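Local coordinates for protein putative oxidoreductase YfjR (Streptomyces aurantiacus, PDB 4OQZ) that reduces imines, probably with NADPH as hydride donor, and comes from a group of S-selective enzymes that can make amines directly from ketones, at residues G14-A19 with P123-P128; A58-I63 with Y141-A146; A101-V106 with G111-G116. All coordinates share one frame; numbering follows the deposited sequence.

Contact 1. Residues G14-A19 with P123-P128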
loop_
_atom_site.group_PDB
_atom_site.type_symbol
_atom_site.label_atom_id
_atom_site.label_comp_id
_atom_site.label_asym_id
_atom_site.label_seq_id
_atom_site.Cartn_x
_atom_site.Cartn_y
_atom_site.Cartn_z
ATOM N N GLY A 14 10.914 24.965 0.956
ATOM C CA GLY A 14 11.270 26.203 1.648
ATOM C C GLY A 14 10.593 27.458 1.115
ATOM O O GLY A 14 10.264 28.353 1.902
ATOM N N GLN A 15 10.376 27.538 -0.229
ATOM C CA GLN A 15 9.666 28.669 -0.864
ATOM C C GLN A 15 8.209 28.647 -0.398
ATOM O O GLN A 15 7.652 29.708 -0.121
ATOM C CB GLN A 15 9.708 28.594 -2.405
ATOM C CG GLN A 15 11.040 29.016 -2.998
ATOM C CD GLN A 15 11.159 28.706 -4.471
ATOM O OE1 GLN A 15 10.763 27.644 -4.956
ATOM N NE2 GLN A 15 11.767 29.609 -5.211
ATOM N N ALA A 16 7.608 27.444 -0.261
ATOM C CA ALA A 16 6.219 27.365 0.207
ATOM C C ALA A 16 6.110 27.754 1.697
ATOM O O ALA A 16 5.134 28.422 2.068
ATOM C CB ALA A 16 5.641 26.000 -0.051
ATOM N N MET A 17 7.134 27.401 2.511
ATOM C CA MET A 17 7.205 27.711 3.956
ATOM C C MET A 17 7.298 29.236 4.166
ATOM O O MET A 17 6.462 29.809 4.869
ATOM C CB MET A 17 8.397 26.978 4.640
ATOM C CG MET A 17 8.206 25.478 4.693
ATOM S SD MET A 17 9.671 24.543 5.207
ATOM C CE MET A 17 9.136 22.861 4.703
ATOM N N ALA A 18 8.258 29.894 3.506
ATOM C CA ALA A 18 8.391 31.359 3.542
ATOM C C ALA A 18 7.099 32.122 3.153
ATOM O O ALA A 18 6.731 33.071 3.842
ATOM C CB ALA A 18 9.552 31.800 2.683
ATOM N N ALA A 19 6.397 31.687 2.096
ATOM C CA ALA A 19 5.142 32.293 1.625
ATOM C C ALA A 19 4.018 32.132 2.679
ATOM O O ALA A 19 3.242 33.068 2.880
ATOM C CB ALA A 19 4.717 31.665 0.298
ATOM N N PRO A 123 2.379 22.392 -2.118
ATOM C CA PRO A 123 1.103 23.136 -2.032
ATOM C C PRO A 123 0.291 22.871 -0.747
ATOM O O PRO A 123 -0.610 23.647 -0.422
ATOM C CB PRO A 123 0.349 22.717 -3.306
ATOM C CG PRO A 123 0.859 21.374 -3.631
ATOM C CD PRO A 123 2.304 21.334 -3.153
ATOM N N GLY A 124 0.640 21.813 -0.018
ATOM C CA GLY A 124 0.024 21.446 1.252
ATOM C C GLY A 124 0.606 22.228 2.419
ATOM O O GLY A 124 0.067 22.166 3.527
ATOM N N ILE A 125 1.751 22.924 2.202
ATOM C CA ILE A 125 2.413 23.757 3.226
ATOM C C ILE A 125 1.470 24.901 3.700
ATOM O O ILE A 125 1.013 25.691 2.868
ATOM C CB ILE A 125 3.807 24.290 2.759
ATOM C CG1 ILE A 125 4.799 23.150 2.436
ATOM C CG2 ILE A 125 4.392 25.270 3.751
ATOM C CD1 ILE A 125 5.236 22.206 3.677
ATOM N N GLY A 126 1.189 24.944 5.017
ATOM C CA GLY A 126 0.317 25.942 5.633
ATOM C C GLY A 126 -1.122 25.496 5.818
ATOM O O GLY A 126 -1.930 26.246 6.371
ATOM N N SER A 127 -1.462 24.285 5.320
ATOM C CA SER A 127 -2.796 23.682 5.424
ATOM C C SER A 127 -3.084 23.231 6.879
ATOM O O SER A 127 -2.194 22.645 7.507
ATOM C CB SER A 127 -2.913 22.484 4.478
ATOM O OG SER A 127 -4.101 21.729 4.655
ATOM N N PRO A 128 -4.338 23.421 7.392
ATOM C CA PRO A 128 -4.659 22.966 8.767
ATOM C C PRO A 128 -4.739 21.448 8.939
ATOM O O PRO A 128 -4.728 20.932 10.063
ATOM C CB PRO A 128 -6.018 23.615 9.043
ATOM C CG PRO A 128 -6.639 23.793 7.693
ATOM C CD PRO A 128 -5.502 24.082 6.754
#
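Ile125 is the one residue of the loop 123-128 that presses on helix 14-19, and it does so with every carbon of its side chain. Its CB sits against the methyl of Ala16, Ile125 CB to Ala16 CB 3.8 Å, with CG1 almost as close. The CG2 branch, anti to the backbone N, reaches over the helix backbone and lies 3.6 Å from the carbonyl O of Ala16. From there it also meets the side chain of Met17, Ile125 CG2 to Met17 CG 3.9 Å. Met17 is extended beyond CG, which brings its methyl CE to 4.1 Å from CD1 of Ile125. The side chains thus meet by apolar packing, with one methyl also lying against a backbone carbonyl.

A type II beta turn from Gly124 to Ser127 holds Ile125 in place, closed by Ser127 N to Gly124 O at 3.2 Å. Gly126 takes its third position with a positive phi of 96°, as this turn type favours. Farther out, the carbonyl of Gly126 accepts a hydrogen bond from Arg24, and Met17 packs on Ser65 and Leu91. Gly14, at the start of the segment, is the last glycine of a GxGxxG pattern, so the loop packs beside what is probably the dinucleotide-binding helix of a Rossmann fold.

Contact 2. Residues A58-I63 with Y141-A146; sequences ANELVI and YDQHRA
His144 has the most surface buried here, its imidazole meeting the carboxylate of Glu60 at its edge and Leu61 over one face. CG of the histidine stands anti to its carbonyl carbon (chi1 -60°), and the ring extends from the helix toward strand 61-63. NE2 donates to Glu60 OE2 over 3.2 Å, with an N-H...O angle of 144°. The acceptor lies in the ring plane, but the carboxylate is turned 62° against the ring, and OE2 is therefore met from above the carboxylate plane. Such a bond would be expected to favour a proton on NE2.

This joins the entry of a central parallel strand of the Rossmann sheet to helix 138-151, which packs across one face of that sheet; His144 also touches Val87 on the adjoining strand.

Leu61 supplies the apolar half. Its CD1 lies over one face of the imidazole in a CH-pi contact, 3.9 Å from the ring centroid of His144, and is nearest to CG, at the rim. The opposite face has CG of Gln143 above it. Glu60, bent at chi2, also receives a weak bond on its other oxygen, Gln143 NE2 to Glu60 OE1 at 3.0 Å, the two side chains meeting from opposite directions.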
loop_
_atom_site.group_PDB
_atom_site.type_symbol
_atom_site.label_atom_id
_atom_site.label_comp_id
_atom_site.label_asym_id
_atom_site.label_seq_id
_atom_site.Cartn_x
_atom_site.Cartn_y
_atom_site.Cartn_z
ATOM N N ALA A 58 19.451 37.041 12.604
ATOM C CA ALA A 58 18.262 37.879 12.461
ATOM C C ALA A 58 17.100 37.413 13.350
ATOM O O ALA A 58 16.203 38.220 13.633
ATOM C CB ALA A 58 17.814 37.917 11.002
ATOM N N ASN A 59 17.084 36.112 13.752
ATOM C CA ASN A 59 15.989 35.540 14.540
ATOM C C ASN A 59 16.396 34.373 15.412
ATOM O O ASN A 59 17.304 33.622 15.058
ATOM C CB ASN A 59 14.858 35.035 13.604
ATOM C CG ASN A 59 14.282 36.057 12.659
ATOM O OD1 ASN A 59 14.533 36.033 11.456
ATOM N ND2 ASN A 59 13.562 37.020 13.189
ATOM N N GLU A 60 15.648 34.169 16.508
ATOM C CA GLU A 60 15.816 33.035 17.425
ATOM C C GLU A 60 15.333 31.719 16.742
ATOM O O GLU A 60 15.938 30.666 16.969
ATOM C CB GLU A 60 15.051 33.286 18.736
ATOM C CG GLU A 60 15.493 32.391 19.888
ATOM C CD GLU A 60 14.390 31.806 20.754
ATOM O OE1 GLU A 60 13.381 32.507 21.003
ATOM O OE2 GLU A 60 14.557 30.655 21.220
ATOM N N LEU A 61 14.244 31.779 15.930
ATOM C CA LEU A 61 13.731 30.603 15.204
ATOM C C LEU A 61 14.267 30.567 13.771
ATOM O O LEU A 61 14.033 31.491 13.017
ATOM C CB LEU A 61 12.182 30.516 15.196
ATOM C CG LEU A 61 11.587 29.178 14.646
ATOM C CD1 LEU A 61 11.843 28.016 15.581
ATOM C CD2 LEU A 61 10.113 29.284 14.465
ATOM N N VAL A 62 15.009 29.507 13.419
ATOM C CA VAL A 62 15.604 29.324 12.090
ATOM C C VAL A 62 15.063 28.012 11.477
ATOM O O VAL A 62 15.285 26.918 12.023
ATOM C CB VAL A 62 17.155 29.357 12.135
ATOM C CG1 VAL A 62 17.764 29.066 10.769
ATOM C CG2 VAL A 62 17.656 30.693 12.665
ATOM N N ILE A 63 14.356 28.152 10.336
ATOM C CA ILE A 63 13.770 27.038 9.600
ATOM C C ILE A 63 14.728 26.605 8.503
ATOM O O ILE A 63 15.072 27.420 7.642
ATOM C CB ILE A 63 12.360 27.395 9.050
ATOM C CG1 ILE A 63 11.392 27.914 10.152
ATOM C CG2 ILE A 63 11.762 26.223 8.271
ATOM C CD1 ILE A 63 10.927 26.872 11.295
ATOM N N TYR A 141 10.398 22.820 21.319
ATOM C CA TYR A 141 9.202 22.425 20.563
ATOM C C TYR A 141 7.997 23.202 21.090
ATOM O O TYR A 141 7.293 23.853 20.301
ATOM C CB TYR A 141 8.948 20.896 20.638
ATOM C CG TYR A 141 7.576 20.503 20.128
ATOM C CD1 TYR A 141 7.331 20.365 18.763
ATOM C CD2 TYR A 141 6.498 20.363 21.002
ATOM C CE1 TYR A 141 6.052 20.079 18.281
ATOM C CE2 TYR A 141 5.216 20.085 20.532
ATOM C CZ TYR A 141 5.002 19.920 19.172
ATOM O OH TYR A 141 3.751 19.592 18.710
ATOM N N ASP A 142 7.791 23.147 22.427
ATOM C CA ASP A 142 6.713 23.839 23.132
ATOM C C ASP A 142 6.707 25.357 22.903
ATOM O O ASP A 142 5.641 25.933 22.672
ATOM C CB ASP A 142 6.766 23.542 24.646
ATOM C CG ASP A 142 6.289 22.160 25.045
ATOM O OD1 ASP A 142 5.308 21.671 24.439
ATOM O OD2 ASP A 142 6.866 21.584 25.996
ATOM N N GLN A 143 7.890 25.993 22.961
ATOM C CA GLN A 143 8.063 27.441 22.820
ATOM C C GLN A 143 7.694 27.935 21.434
ATOM O O GLN A 143 7.078 28.992 21.294
ATOM C CB GLN A 143 9.526 27.822 23.135
ATOM C CG GLN A 143 9.764 29.317 23.375
ATOM C CD GLN A 143 11.222 29.726 23.292
ATOM O OE1 GLN A 143 12.139 29.016 23.746
ATOM N NE2 GLN A 143 11.465 30.909 22.735
ATOM N N HIS A 144 8.080 27.173 20.414
ATOM C CA HIS A 144 7.902 27.544 19.012
ATOM C C HIS A 144 6.768 26.808 18.243
ATOM O O HIS A 144 6.646 27.004 17.041
ATOM C CB HIS A 144 9.248 27.385 18.289
ATOM C CG HIS A 144 10.336 28.241 18.857
ATOM N ND1 HIS A 144 10.396 29.596 18.593
ATOM C CD2 HIS A 144 11.372 27.905 19.662
ATOM C CE1 HIS A 144 11.456 30.043 19.246
ATOM N NE2 HIS A 144 12.084 29.061 19.891
ATOM N N ARG A 145 5.937 26.004 18.940
ATOM C CA ARG A 145 4.833 25.216 18.354
ATOM C C ARG A 145 3.894 26.021 17.409
ATOM O O ARG A 145 3.605 25.550 16.301
ATOM C CB ARG A 145 4.052 24.501 19.457
ATOM C CG ARG A 145 2.972 23.605 18.936
ATOM C CD ARG A 145 2.530 22.682 20.026
ATOM N NE ARG A 145 1.674 21.641 19.480
ATOM C CZ ARG A 145 1.219 20.611 20.176
ATOM N NH1 ARG A 145 1.557 20.462 21.455
ATOM N NH2 ARG A 145 0.437 19.711 19.597
ATOM N N ALA A 146 3.419 27.205 17.860
ATOM C CA ALA A 146 2.566 28.113 17.062
ATOM C C ALA A 146 3.224 28.475 15.717
ATOM O O ALA A 146 2.525 28.526 14.707
ATOM C CB ALA A 146 2.230 29.382 17.845
#

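Contact 3. Residues A101-V106 with G111-G116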
loop_
_atom_site.group_PDB
_atom_site.type_symbol
_atom_site.label_atom_id
_atom_site.label_comp_id
_atom_site.label_asym_id
_atom_site.label_seq_id
_atom_site.Cartn_x
_atom_site.Cartn_y
_atom_site.Cartn_z
ATOM N N ALA A 101 23.521 13.085 14.414
ATOM C CA ALA A 101 24.841 13.720 14.253
ATOM C C ALA A 101 24.695 15.227 14.031
ATOM O O ALA A 101 25.568 15.984 14.440
ATOM C CB ALA A 101 25.629 13.076 13.118
ATOM N N ALA A 102 23.570 15.663 13.434
ATOM C CA ALA A 102 23.277 17.078 13.199
ATOM C C ALA A 102 22.932 17.786 14.510
ATOM O O ALA A 102 23.480 18.856 14.775
ATOM C CB ALA A 102 22.144 17.229 12.193
ATOM N N ALA A 103 22.058 17.167 15.344
ATOM C CA ALA A 103 21.646 17.673 16.663
ATOM C C ALA A 103 22.820 17.868 17.606
ATOM O O ALA A 103 22.886 18.890 18.293
ATOM C CB ALA A 103 20.648 16.731 17.302
ATOM N N ARG A 104 23.733 16.875 17.637
ATOM C CA ARG A 104 24.934 16.832 18.462
ATOM C C ARG A 104 25.850 18.030 18.181
ATOM O O ARG A 104 26.320 18.670 19.126
ATOM C CB ARG A 104 25.665 15.510 18.208
ATOM C CG ARG A 104 26.128 14.786 19.465
ATOM C CD ARG A 104 26.304 13.290 19.232
ATOM N NE ARG A 104 27.193 12.992 18.105
ATOM C CZ ARG A 104 26.852 12.253 17.051
ATOM N NH1 ARG A 104 25.645 11.700 16.980
ATOM N NH2 ARG A 104 27.720 12.050 16.068
ATOM N N ARG A 105 26.084 18.339 16.889
ATOM C CA ARG A 105 26.898 19.468 16.434
ATOM C C ARG A 105 26.264 20.835 16.802
ATOM O O ARG A 105 26.982 21.737 17.225
ATOM C CB ARG A 105 27.174 19.350 14.916
ATOM C CG ARG A 105 27.985 20.487 14.295
ATOM C CD ARG A 105 29.451 20.452 14.670
ATOM N NE ARG A 105 30.108 21.719 14.353
ATOM C CZ ARG A 105 30.796 22.449 15.227
ATOM N NH1 ARG A 105 30.931 22.039 16.484
ATOM N NH2 ARG A 105 31.368 23.583 14.848
ATOM N N VAL A 106 24.935 20.976 16.644
ATOM C CA VAL A 106 24.182 22.207 16.946
ATOM C C VAL A 106 24.241 22.547 18.460
ATOM O O VAL A 106 24.470 23.711 18.815
ATOM C CB VAL A 106 22.741 22.103 16.384
ATOM C CG1 VAL A 106 21.862 23.282 16.798
ATOM C CG2 VAL A 106 22.776 21.992 14.874
ATOM N N GLY A 111 23.249 25.946 20.467
ATOM C CA GLY A 111 21.917 26.123 19.904
ATOM C C GLY A 111 21.083 24.877 20.101
ATOM O O GLY A 111 21.609 23.860 20.549
ATOM N N THR A 112 19.772 24.927 19.760
ATOM C CA THR A 112 18.947 23.719 19.901
ATOM C C THR A 112 18.431 23.237 18.550
ATOM O O THR A 112 17.994 24.046 17.727
ATOM C CB THR A 112 17.876 23.779 21.026
ATOM O OG1 THR A 112 16.676 24.384 20.548
ATOM C CG2 THR A 112 18.360 24.449 22.303
ATOM N N HIS A 113 18.498 21.913 18.333
ATOM C CA HIS A 113 18.071 21.248 17.106
ATOM C C HIS A 113 16.743 20.506 17.280
ATOM O O HIS A 113 16.611 19.633 18.147
ATOM C CB HIS A 113 19.178 20.296 16.608
ATOM C CG HIS A 113 18.810 19.449 15.422
ATOM N ND1 HIS A 113 19.240 19.768 14.151
ATOM C CD2 HIS A 113 18.130 18.284 15.369
ATOM C CE1 HIS A 113 18.776 18.812 13.365
ATOM N NE2 HIS A 113 18.105 17.897 14.055
ATOM N N LEU A 114 15.773 20.852 16.427
ATOM C CA LEU A 114 14.483 20.185 16.373
ATOM C C LEU A 114 14.482 19.453 15.039
ATOM O O LEU A 114 14.782 20.062 14.011
ATOM C CB LEU A 114 13.301 21.189 16.422
ATOM C CG LEU A 114 12.910 21.769 17.795
ATOM C CD1 LEU A 114 11.745 22.728 17.659
ATOM C CD2 LEU A 114 12.544 20.678 18.798
ATOM N N THR A 115 14.259 18.139 15.061
ATOM C CA THR A 115 14.191 17.360 13.817
ATOM C C THR A 115 12.749 17.366 13.376
ATOM O O THR A 115 11.860 17.157 14.201
ATOM C CB THR A 115 14.708 15.922 14.023
ATOM O OG1 THR A 115 16.024 15.969 14.573
ATOM C CG2 THR A 115 14.708 15.110 12.726
ATOM N N GLY A 116 12.531 17.592 12.085
ATOM C CA GLY A 116 11.197 17.587 11.500
ATOM C C GLY A 116 11.040 16.634 10.331
ATOM O O GLY A 116 11.950 16.509 9.501
HETATM O O HOH W 1 20.591 19.915 19.688
#
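His113 lays its imidazole against the backbone of helix 101-106, with the N of Ala103 over the ring centre, 3.9 Å above its plane. The side chain leaves the strand with CG anti to the backbone N (chi1 174°), and chi2 of 102° turns the flat of the ring to the helix. The methyl of Ala103 then meets the ring carbon CD2 at 3.5 Å, while Ala102 CB approaches CE1 at 3.9 Å. The ring is fixed from its own strand: NE2 donates to Thr115 OG1 over 2.9 Å, with the hydroxyl close to the ring plane. This suggests the neutral tautomer protonated on NE2; ND1 is buried with no partner in the model.

Val106, one turn on, points at the strand. Its CG1, anti to the backbone N, lies along the backbone of Gly111 and Thr112, 3.7 Å from Gly111 C, and its CB meets the CB of His113. Val106 O accepts a fairly straight bond from Gly111 N at 3.0 Å. A water bridges Ala103 O and His113 N.

Segments 101-106 and 112-116 run nearly antiparallel (160°), their axes coming within 7.2 Å. They belong to the last two elements of the beta-alpha-beta unit 87-90, 96-108, 112-119. Helix 69-75 packs on Ala102 and Val106, strand 87-90 pairs with 112-119, and helix 138-151 touches Thr112 and Leu114.

All three contacts belong to the Rossmann-type nucleotide domain. Contact 3 is buried and local, closing a beta-alpha-beta unit across four residues, whereas contacts 1 and 2 are partly buried, bring together distant parts of the chain and interleave in sequence. Contact 1 is van der Waals packing of apolar side chains; contact 2 sets polar bonds of Glu60 beside the apolar packing of Leu61 on an imidazole, and contact 3 adds backbone and water-mediated bonds to close packing. Contacts 2 and 3 each use a histidine ring, one bonded across its interface, the other within its own strand. They reach the same sheet and touch where Tyr141 meets Leu114; contacts 1 and 2 touch through Met17 and Ile63.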